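Local coordinates for protein Pre-mRNA-splicing factor SAD1 (Saccharomyces cerevisiae, PDB 4MSX) that promotes assembly of newly made U4 snRNA into the U4/U6 snRNP and is required for pre-mRNA splicing, as a ubiquitin-specific-protease-like protein without deubiquitinase catalysis, at residues D166-C171 with L444-S449; H196-L201 with R267-W272; W452-G457 with F469-F474. All coordinates share one frame; numbering follows the deposited sequence.

Interaction 1: residues D166-C171 with L444-S449; sequences DFPRQC and LYDNKS
Pro168 lays the CG corner of its ring against the carboxylate of Asp446, with CG 3.2 Å from Asp446 OD1, and the two side chains approach at a slant. CD of the same ring, 3.7 Å from Lys448 CE, runs past the lysine chain, which heads the opposite way. A bend at chi3 (-59°) swings Lys448 CE to 3.1 Å from Phe167 O, and a further bend at chi4 brings the ammonium near the same oxygen, though at an angle too poor for a hydrogen bond. The peptide preceding Pro168 is cis, and the side chain of Phe167, a buried residue, sets off away from 444-449. Asp446 closes strand 438-446 of the large mixed sheet in the USP-like domain and shapes the turn that follows: its OD1 accepts Lys448 N at 2.9 Å, an Asx turn, while OD2 takes both Ser449 N and Ser449 OG from the same face of the carboxylate. The hydroxyl bond is the shorter of these two, Ser449 OG to Asp446 OD2 being 2.5 Å. No direct hydrogen bond joins the segments; instead one water donates to Pro168 O at 3.0 Å and to Asp446 OD2 at 2.8 Å, linking the loop ahead of strand 170-172 to the end of strand 438-446. Leu180, in the strand paired with 170-172, touches both Pro168 and Asp446. Further along, Arg169 N is bonded to Asn181 OD1, which ties this loop to the residue just beyond strand 178-180.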
loop_
_atom_site.group_PDB
_atom_site.type_symbol
_atom_site.label_atom_id
_atom_site.label_comp_id
_atom_site.label_asym_id
_atom_site.label_seq_id
_atom_site.Cartn_x
_atom_site.Cartn_y
_atom_site.Cartn_z
ATOM N N ASP A 166 -2.612 19.516 -6.082
ATOM C CA ASP A 166 -1.698 20.014 -5.071
ATOM C C ASP A 166 -1.199 18.888 -4.139
ATOM O O ASP A 166 -0.777 19.159 -3.017
ATOM C CB ASP A 166 -2.377 21.081 -4.208
ATOM C CG ASP A 166 -1.370 21.874 -3.358
ATOM O OD1 ASP A 166 -0.167 21.927 -3.725
ATOM O OD2 ASP A 166 -1.777 22.445 -2.321
ATOM N N PHE A 167 -1.252 17.638 -4.585
ATOM C CA PHE A 167 -0.713 16.527 -3.747
ATOM C C PHE A 167 0.662 16.149 -4.310
ATOM O O PHE A 167 0.832 16.167 -5.524
ATOM C CB PHE A 167 -1.605 15.282 -3.853
ATOM C CG PHE A 167 -2.892 15.356 -3.091
ATOM C CD1 PHE A 167 -3.215 16.456 -2.323
ATOM C CD2 PHE A 167 -3.762 14.281 -3.124
ATOM C CE1 PHE A 167 -4.414 16.513 -1.625
ATOM C CE2 PHE A 167 -4.955 14.317 -2.458
ATOM C CZ PHE A 167 -5.293 15.428 -1.688
ATOM N N PRO A 168 1.628 15.759 -3.456
ATOM C CA PRO A 168 1.508 15.724 -1.992
ATOM C C PRO A 168 1.847 17.096 -1.398
ATOM O O PRO A 168 2.569 17.865 -2.033
ATOM C CB PRO A 168 2.582 14.707 -1.570
ATOM C CG PRO A 168 3.680 14.825 -2.666
ATOM C CD PRO A 168 2.896 15.174 -3.947
ATOM N N ARG A 169 1.360 17.389 -0.196
ATOM C CA ARG A 169 1.709 18.634 0.498
ATOM C C ARG A 169 1.870 18.380 1.989
ATOM O O ARG A 169 1.372 17.362 2.502
ATOM C CB ARG A 169 0.644 19.690 0.245
ATOM C CG ARG A 169 -0.726 19.344 0.799
ATOM C CD ARG A 169 -1.482 20.651 1.180
ATOM N NE ARG A 169 -2.844 20.400 1.678
ATOM C CZ ARG A 169 -3.791 19.951 0.879
ATOM N NH1 ARG A 169 -3.480 19.725 -0.392
ATOM N NH2 ARG A 169 -5.005 19.736 1.324
ATOM N N GLN A 170 2.543 19.279 2.702
ATOM C CA GLN A 170 2.714 19.092 4.146
ATOM C C GLN A 170 1.390 19.354 4.897
ATOM O O GLN A 170 0.696 20.331 4.655
ATOM C CB GLN A 170 3.866 19.948 4.710
ATOM C CG GLN A 170 5.257 19.561 4.151
ATOM C CD GLN A 170 5.880 18.277 4.762
ATOM O OE1 GLN A 170 5.472 17.789 5.829
ATOM N NE2 GLN A 170 6.917 17.757 4.090
ATOM N N CYS A 171 1.057 18.452 5.800
ATOM C CA CYS A 171 -0.221 18.472 6.484
ATOM C C CYS A 171 0.053 18.335 7.955
ATOM O O CYS A 171 1.179 18.043 8.349
ATOM C CB CYS A 171 -1.074 17.292 6.002
ATOM S SG CYS A 171 -1.581 17.422 4.278
ATOM N N LEU A 444 9.958 6.067 -1.023
ATOM C CA LEU A 444 9.108 6.567 -2.094
ATOM C C LEU A 444 9.550 7.940 -2.527
ATOM O O LEU A 444 9.878 8.774 -1.691
ATOM C CB LEU A 444 7.640 6.746 -1.586
ATOM C CG LEU A 444 7.029 5.402 -1.115
ATOM C CD1 LEU A 444 5.631 5.646 -0.468
ATOM C CD2 LEU A 444 6.880 4.451 -2.302
ATOM N N TYR A 445 9.413 8.199 -3.816
ATOM C CA TYR A 445 9.939 9.457 -4.384
ATOM C C TYR A 445 8.822 10.447 -4.552
ATOM O O TYR A 445 7.778 10.106 -5.101
ATOM C CB TYR A 445 10.571 9.213 -5.753
ATOM C CG TYR A 445 11.278 10.490 -6.287
ATOM C CD1 TYR A 445 12.381 11.020 -5.625
ATOM C CD2 TYR A 445 10.822 11.134 -7.421
ATOM C CE1 TYR A 445 13.039 12.186 -6.109
ATOM C CE2 TYR A 445 11.487 12.304 -7.920
ATOM C CZ TYR A 445 12.585 12.794 -7.241
ATOM O OH TYR A 445 13.217 13.920 -7.688
ATOM N N ASP A 446 9.047 11.672 -4.085
ATOM C CA ASP A 446 8.100 12.765 -4.327
ATOM C C ASP A 446 8.678 13.736 -5.376
ATOM O O ASP A 446 9.634 14.426 -5.087
ATOM C CB ASP A 446 7.844 13.558 -3.049
ATOM C CG ASP A 446 7.070 14.891 -3.326
ATOM O OD1 ASP A 446 6.345 15.004 -4.338
ATOM O OD2 ASP A 446 7.207 15.812 -2.504
ATOM N N ASN A 447 8.092 13.713 -6.565
ATOM C CA ASN A 447 8.470 14.550 -7.720
ATOM C C ASN A 447 8.492 16.035 -7.411
ATOM O O ASN A 447 9.266 16.791 -7.989
ATOM C CB ASN A 447 7.397 14.409 -8.814
ATOM C CG ASN A 447 7.603 13.192 -9.675
ATOM O OD1 ASN A 447 8.728 12.733 -9.841
ATOM N ND2 ASN A 447 6.513 12.647 -10.224
ATOM N N LYS A 448 7.585 16.463 -6.545
ATOM C CA LYS A 448 7.300 17.878 -6.407
ATOM C C LYS A 448 8.411 18.472 -5.561
ATOM O O LYS A 448 9.064 19.403 -5.980
ATOM C CB LYS A 448 5.909 18.084 -5.787
ATOM C CG LYS A 448 5.242 19.370 -6.183
ATOM C CD LYS A 448 3.876 19.517 -5.528
ATOM C CE LYS A 448 2.932 18.363 -5.892
ATOM N NZ LYS A 448 2.885 17.994 -7.352
ATOM N N SER A 449 8.674 17.912 -4.391
ATOM C CA SER A 449 9.753 18.422 -3.546
ATOM C C SER A 449 11.113 17.761 -3.863
ATOM O O SER A 449 12.108 18.044 -3.213
ATOM C CB SER A 449 9.393 18.182 -2.084
ATOM O OG SER A 449 9.449 16.794 -1.800
HETATM O O HOH W 1 5.541 17.987 -2.066
#

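Interaction 2: residues H196-L201 with R267-W272; sequences HSVLLL and RLFLLW
Val198 presses its branched end against Phe269 and Leu270 on the neighbouring helix. Two helices of the USP-like domain, 189-203 and 266-280, pack here in a buried apolar contact, their local axes 9.3 Å apart at closest approach and crossing at -48°. The valine fits beside the backbone as much as beside side chains: its CB is 3.5 Å from Phe269 CD2, meeting the ring obliquely, and its CG2 lies 3.7 Å from Leu270 N. The chi1 of 170° sends Val198 CG1 opposite its own amide nitrogen, and this methyl then sits near both Leu270 CA and Phe269 CD2. Phe269 also has its first torsion extended, at -178°, which carries the ring out from its helix so that the CD2-CE2 side lies along the valine. Nearly one turn further along helix 189-203, Leu201 crosses Leu270 at about a right angle, CD1 methyl to CD1 methyl, in one of two modelled conformers of Leu270. In the next shell, Leu259 lies against Phe269, and Val322 against the side chain of Leu270. Helix 189-203 also lies against the beta-sheet: Leu201 touches Ala415 and Val417 of strand 409-421 and Ile475 and Val477 of strand 472-480, whereas Leu200 meets Thr442 and Leu444 of strand 438-446. Main-chain bonds such as Leu201 N to Ser197 O carry the first helix through the contact, and Leu268 N is held by the carboxylate of Asp265 near the start of the second. The second valine methyl, Val198 CG2, comes to 3.9 Å from Leu270 CB.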
loop_
_atom_site.group_PDB
_atom_site.type_symbol
_atom_site.label_atom_id
_atom_site.label_comp_id
_atom_site.label_asym_id
_atom_site.label_seq_id
_atom_site.Cartn_x
_atom_site.Cartn_y
_atom_site.Cartn_z
ATOM N N HIS A 196 2.189 -3.343 4.077
ATOM C CA HIS A 196 2.329 -1.871 4.022
ATOM C C HIS A 196 3.100 -1.476 2.747
ATOM O O HIS A 196 2.703 -0.551 2.051
ATOM C CB HIS A 196 3.094 -1.362 5.240
ATOM C CG HIS A 196 2.450 -1.751 6.524
ATOM N ND1 HIS A 196 3.147 -1.855 7.705
ATOM C CD2 HIS A 196 1.159 -2.054 6.797
ATOM C CE1 HIS A 196 2.297 -2.205 8.670
ATOM N NE2 HIS A 196 1.085 -2.321 8.145
ATOM N N SER A 197 4.175 -2.202 2.420
ATOM C CA SER A 197 4.979 -1.779 1.284
ATOM C C SER A 197 4.179 -1.915 0.004
ATOM O O SER A 197 4.244 -1.031 -0.844
ATOM C CB SER A 197 6.318 -2.559 1.156
ATOM O OG SER A 197 6.098 -3.912 0.882
ATOM N N VAL A 198 3.427 -2.998 -0.139
ATOM C CA VAL A 198 2.662 -3.188 -1.364
ATOM C C VAL A 198 1.528 -2.114 -1.491
ATOM O O VAL A 198 1.280 -1.547 -2.586
ATOM C CB VAL A 198 2.049 -4.614 -1.399
ATOM C CG1 VAL A 198 1.037 -4.774 -2.537
ATOM C CG2 VAL A 198 3.211 -5.694 -1.571
ATOM N N LEU A 199 0.831 -1.841 -0.384
ATOM C CA LEU A 199 -0.211 -0.811 -0.464
ATOM C C LEU A 199 0.367 0.561 -0.826
ATOM O O LEU A 199 -0.276 1.344 -1.559
ATOM C CB LEU A 199 -0.970 -0.702 0.870
ATOM C CG LEU A 199 -1.826 -1.966 1.146
ATOM C CD1 LEU A 199 -2.360 -1.878 2.586
ATOM C CD2 LEU A 199 -2.995 -2.108 0.127
ATOM N N LEU A 200 1.528 0.895 -0.277
ATOM C CA LEU A 200 2.183 2.145 -0.658
ATOM C C LEU A 200 2.562 2.145 -2.169
ATOM O O LEU A 200 2.344 3.144 -2.892
ATOM C CB LEU A 200 3.461 2.358 0.191
ATOM C CG LEU A 200 3.169 2.788 1.648
ATOM C CD1 LEU A 200 4.439 2.666 2.516
ATOM C CD2 LEU A 200 2.567 4.241 1.727
ATOM N N LEU A 201 3.106 1.026 -2.651
ATOM C CA LEU A 201 3.527 0.963 -4.069
ATOM C C LEU A 201 2.343 1.215 -4.957
ATOM O O LEU A 201 2.375 2.069 -5.871
ATOM C CB LEU A 201 4.079 -0.422 -4.473
ATOM C CG LEU A 201 5.408 -0.829 -3.874
ATOM C CD1 LEU A 201 6.006 -2.074 -4.584
ATOM C CD2 LEU A 201 6.362 0.309 -3.935
ATOM N N ARG A 267 6.784 -9.263 -2.822
ATOM C CA ARG A 267 6.565 -9.684 -4.173
ATOM C C ARG A 267 5.345 -10.630 -4.277
ATOM O O ARG A 267 4.468 -10.459 -5.136
ATOM C CB ARG A 267 7.798 -10.423 -4.700
ATOM C CG ARG A 267 7.526 -10.984 -6.090
ATOM C CD ARG A 267 8.765 -11.751 -6.661
ATOM N NE ARG A 267 8.288 -12.601 -7.725
ATOM C CZ ARG A 267 7.795 -13.824 -7.536
ATOM N NH1 ARG A 267 7.846 -14.391 -6.333
ATOM N NH2 ARG A 267 7.329 -14.485 -8.586
ATOM N N LEU A 268 5.314 -11.656 -3.413
ATOM C CA LEU A 268 4.214 -12.611 -3.449
ATOM C C LEU A 268 2.884 -11.877 -3.164
ATOM O O LEU A 268 1.864 -12.167 -3.751
ATOM C CB LEU A 268 4.412 -13.678 -2.351
ATOM C CG LEU A 268 5.585 -14.623 -2.709
ATOM C CD1 LEU A 268 5.922 -15.591 -1.513
ATOM C CD2 LEU A 268 5.215 -15.408 -3.971
ATOM N N PHE A 269 2.920 -10.942 -2.237
ATOM C CA PHE A 269 1.682 -10.241 -1.891
ATOM C C PHE A 269 1.272 -9.265 -3.004
ATOM O O PHE A 269 0.097 -9.161 -3.323
ATOM C CB PHE A 269 1.811 -9.524 -0.560
ATOM C CG PHE A 269 0.526 -8.821 -0.124
ATOM C CD1 PHE A 269 -0.659 -9.551 0.052
ATOM C CD2 PHE A 269 0.499 -7.434 0.070
ATOM C CE1 PHE A 269 -1.853 -8.911 0.435
ATOM C CE2 PHE A 269 -0.708 -6.773 0.473
ATOM C CZ PHE A 269 -1.860 -7.523 0.663
ATOM N N LEU A 270 2.242 -8.574 -3.614
ATOM C CA LEU A 270 1.924 -7.680 -4.757
ATOM C C LEU A 270 1.266 -8.478 -5.877
ATOM O O LEU A 270 0.257 -8.060 -6.435
ATOM C CB LEU A 270 3.218 -7.025 -5.284
ATOM C CG LEU A 270 2.904 -6.083 -6.477
ATOM C CD1 LEU A 270 3.864 -4.883 -6.465
ATOM C CD2 LEU A 270 3.000 -6.854 -7.770
ATOM N N LEU A 271 1.816 -9.651 -6.209
ATOM C CA LEU A 271 1.285 -10.459 -7.314
ATOM C C LEU A 271 -0.120 -10.932 -6.918
ATOM O O LEU A 271 -1.047 -10.951 -7.732
ATOM C CB LEU A 271 2.129 -11.730 -7.545
ATOM C CG LEU A 271 3.537 -11.403 -8.150
ATOM C CD1 LEU A 271 4.409 -12.629 -8.321
ATOM C CD2 LEU A 271 3.390 -10.720 -9.514
ATOM N N TRP A 272 -0.264 -11.407 -5.685
ATOM C CA TRP A 272 -1.607 -11.836 -5.239
ATOM C C TRP A 272 -2.622 -10.657 -5.373
ATOM O O TRP A 272 -3.783 -10.833 -5.815
ATOM C CB TRP A 272 -1.554 -12.296 -3.751
ATOM C CG TRP A 272 -2.836 -12.921 -3.272
ATOM C CD1 TRP A 272 -3.152 -14.279 -3.239
ATOM C CD2 TRP A 272 -3.955 -12.231 -2.681
ATOM N NE1 TRP A 272 -4.430 -14.449 -2.680
ATOM C CE2 TRP A 272 -4.927 -13.218 -2.332
ATOM C CE3 TRP A 272 -4.233 -10.878 -2.421
ATOM C CZ2 TRP A 272 -6.166 -12.883 -1.783
ATOM C CZ3 TRP A 272 -5.497 -10.549 -1.837
ATOM C CH2 TRP A 272 -6.415 -11.563 -1.528
#

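Interaction 3: residues W452-G457 with F469-F474; sequences WIEIDG and FLKETF
Glu454 sets CG anti to its backbone N (chi1 172°) and Lys471 runs extended beyond CG, and the two chains come from opposite directions to join their charged ends. Their backbones stay far apart, the nearest CA atoms being those of Glu454 and Lys471 at 11.6 Å. Lys471 NZ donates to Glu454 OE1 at 2.9 Å in a salt bridge, reaching the syn side of that oxygen 21° out of the carboxylate plane. Glu454 OE1 also accepts from Gln443 NE2, while OE2 forms a salt bridge with Arg463 NH2. Lys471 and Arg463 thus share this one carboxylate, which probably favours its ionised form. With an alanine here, Lys471 and Arg463 would probably lose their shared counter-charge and Gln443 NE2 its acceptor on this side chain. Ile441 packs against the glutamate, and Val418 touches the lysine. The bridge links strand 451-456 to the loop leading into strand 472-480, a salt bridge that spans strands not paired with each other in the mixed beta-sheet of the USP fold.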
loop_
_atom_site.group_PDB
_atom_site.type_symbol
_atom_site.label_atom_id
_atom_site.label_comp_id
_atom_site.label_asym_id
_atom_site.label_seq_id
_atom_site.Cartn_x
_atom_site.Cartn_y
_atom_site.Cartn_z
ATOM N N TRP A 452 13.282 11.799 -1.396
ATOM C CA TRP A 452 12.971 10.405 -1.091
ATOM C C TRP A 452 12.534 10.322 0.349
ATOM O O TRP A 452 13.227 10.803 1.264
ATOM C CB TRP A 452 14.202 9.506 -1.316
ATOM C CG TRP A 452 14.379 9.164 -2.763
ATOM C CD1 TRP A 452 15.176 9.822 -3.694
ATOM C CD2 TRP A 452 13.726 8.113 -3.465
ATOM N NE1 TRP A 452 15.035 9.232 -4.925
ATOM C CE2 TRP A 452 14.175 8.161 -4.811
ATOM C CE3 TRP A 452 12.816 7.105 -3.081
ATOM C CZ2 TRP A 452 13.730 7.258 -5.780
ATOM C CZ3 TRP A 452 12.380 6.200 -4.039
ATOM C CH2 TRP A 452 12.846 6.275 -5.377
ATOM N N ILE A 453 11.415 9.651 0.586
ATOM C CA ILE A 453 10.956 9.479 1.955
ATOM C C ILE A 453 10.951 7.997 2.241
ATOM O O ILE A 453 10.314 7.230 1.500
ATOM C CB ILE A 453 9.505 9.981 2.108
ATOM C CG1 ILE A 453 9.367 11.447 1.686
ATOM C CG2 ILE A 453 9.030 9.779 3.536
ATOM C CD1 ILE A 453 10.217 12.396 2.484
ATOM N N GLU A 454 11.622 7.604 3.318
ATOM C CA GLU A 454 11.680 6.208 3.727
ATOM C C GLU A 454 10.666 5.953 4.838
ATOM O O GLU A 454 10.709 6.576 5.888
ATOM C CB GLU A 454 13.076 5.864 4.240
ATOM C CG GLU A 454 13.186 4.471 4.863
ATOM C CD GLU A 454 14.635 4.175 5.332
ATOM O OE1 GLU A 454 15.534 4.089 4.476
ATOM O OE2 GLU A 454 14.858 4.065 6.553
ATOM N N ILE A 455 9.787 4.999 4.619
ATOM C CA ILE A 455 8.732 4.709 5.597
ATOM C C ILE A 455 9.075 3.375 6.243
ATOM O O ILE A 455 9.069 2.343 5.586
ATOM C CB ILE A 455 7.389 4.700 4.904
ATOM C CG1 ILE A 455 7.215 6.076 4.246
ATOM C CG2 ILE A 455 6.277 4.370 5.917
ATOM C CD1 ILE A 455 6.233 6.167 3.128
ATOM N N ASP A 456 9.383 3.412 7.529
ATOM C CA ASP A 456 9.767 2.187 8.279
ATOM C C ASP A 456 8.819 2.113 9.491
ATOM O O ASP A 456 8.953 2.872 10.443
ATOM C CB ASP A 456 11.262 2.293 8.678
ATOM C CG ASP A 456 11.740 1.133 9.568
ATOM O OD1 ASP A 456 10.949 0.194 9.865
ATOM O OD2 ASP A 456 12.937 1.166 9.943
ATOM N N GLY A 457 7.791 1.277 9.430
ATOM C CA GLY A 457 6.776 1.313 10.505
ATOM C C GLY A 457 6.073 2.661 10.463
ATOM O O GLY A 457 5.673 3.104 9.384
ATOM N N PHE A 469 20.940 2.899 -2.970
ATOM C CA PHE A 469 21.351 1.546 -3.317
ATOM C C PHE A 469 22.185 0.903 -2.250
ATOM O O PHE A 469 22.397 -0.285 -2.293
ATOM C CB PHE A 469 22.105 1.512 -4.639
ATOM C CG PHE A 469 23.534 1.996 -4.511
ATOM C CD1 PHE A 469 23.824 3.343 -4.648
ATOM C CD2 PHE A 469 24.567 1.085 -4.212
ATOM C CE1 PHE A 469 25.169 3.810 -4.525
ATOM C CE2 PHE A 469 25.943 1.552 -4.081
ATOM C CZ PHE A 469 26.204 2.907 -4.206
ATOM N N LEU A 470 22.630 1.629 -1.227
ATOM C CA LEU A 470 23.416 0.927 -0.186
ATOM C C LEU A 470 22.624 -0.094 0.636
ATOM O O LEU A 470 23.214 -0.985 1.219
ATOM C CB LEU A 470 24.035 1.932 0.780
ATOM C CG LEU A 470 25.108 2.773 0.068
ATOM C CD1 LEU A 470 25.571 3.810 1.034
ATOM C CD2 LEU A 470 26.269 1.825 -0.359
ATOM N N LYS A 471 21.303 0.036 0.685
ATOM C CA LYS A 471 20.483 -0.976 1.393
ATOM C C LYS A 471 20.074 -2.068 0.424
ATOM O O LYS A 471 20.141 -1.878 -0.824
ATOM C CB LYS A 471 19.218 -0.286 1.965
ATOM C CG LYS A 471 19.577 0.731 3.042
ATOM C CD LYS A 471 18.388 1.077 3.941
ATOM C CE LYS A 471 18.805 2.011 5.090
ATOM N NZ LYS A 471 17.632 2.594 5.860
ATOM N N GLU A 472 19.601 -3.184 0.964
ATOM C CA GLU A 472 19.329 -4.327 0.106
ATOM C C GLU A 472 17.982 -4.195 -0.645
ATOM O O GLU A 472 16.927 -4.560 -0.084
ATOM C CB GLU A 472 19.304 -5.563 0.961
ATOM C CG GLU A 472 19.313 -6.859 0.167
ATOM C CD GLU A 472 19.204 -8.105 1.052
ATOM O OE1 GLU A 472 20.138 -8.360 1.844
ATOM O OE2 GLU A 472 18.187 -8.847 0.959
ATOM N N THR A 473 18.042 -3.753 -1.899
ATOM C CA THR A 473 16.848 -3.569 -2.719
ATOM C C THR A 473 16.219 -4.933 -3.059
ATOM O O THR A 473 16.916 -5.936 -3.366
ATOM C CB THR A 473 17.133 -2.745 -4.015
ATOM O OG1 THR A 473 15.899 -2.550 -4.695
ATOM C CG2 THR A 473 18.130 -3.497 -4.968
ATOM N N PHE A 474 14.894 -5.004 -2.949
ATOM C CA PHE A 474 14.168 -6.242 -3.252
ATOM C C PHE A 474 13.184 -6.019 -4.414
ATOM O O PHE A 474 13.101 -6.840 -5.324
ATOM C CB PHE A 474 13.380 -6.684 -1.997
ATOM C CG PHE A 474 12.607 -7.968 -2.175
ATOM C CD1 PHE A 474 13.269 -9.179 -2.368
ATOM C CD2 PHE A 474 11.209 -7.968 -2.084
ATOM C CE1 PHE A 474 12.561 -10.365 -2.520
ATOM C CE2 PHE A 474 10.493 -9.166 -2.234
ATOM C CZ PHE A 474 11.147 -10.357 -2.435
#

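All three contacts meet around the mixed sheet of the USP-like domain. Interactions 1 and 3 share neighbouring antiparallel strands, 438-446 and 451-456: Leu444 N lies 2.8 Å from Ile453 O, a probable hydrogen bond, and their centres are about 18 Å apart. Interaction 2 is nested in the chain loop closed by interaction 1, and its helix 189-203 reaches the sheet where Leu200 CB is 4.0 Å from Leu444 CD1. Leu200 CD1 also packs 4.0 Å from Ile455 CD1, so one leucine touches both other contacts; the centres of interactions 2 and 3 are about 15 Å apart. The zinc site of Cys94, Cys97, His113 and His119 lies away from all three.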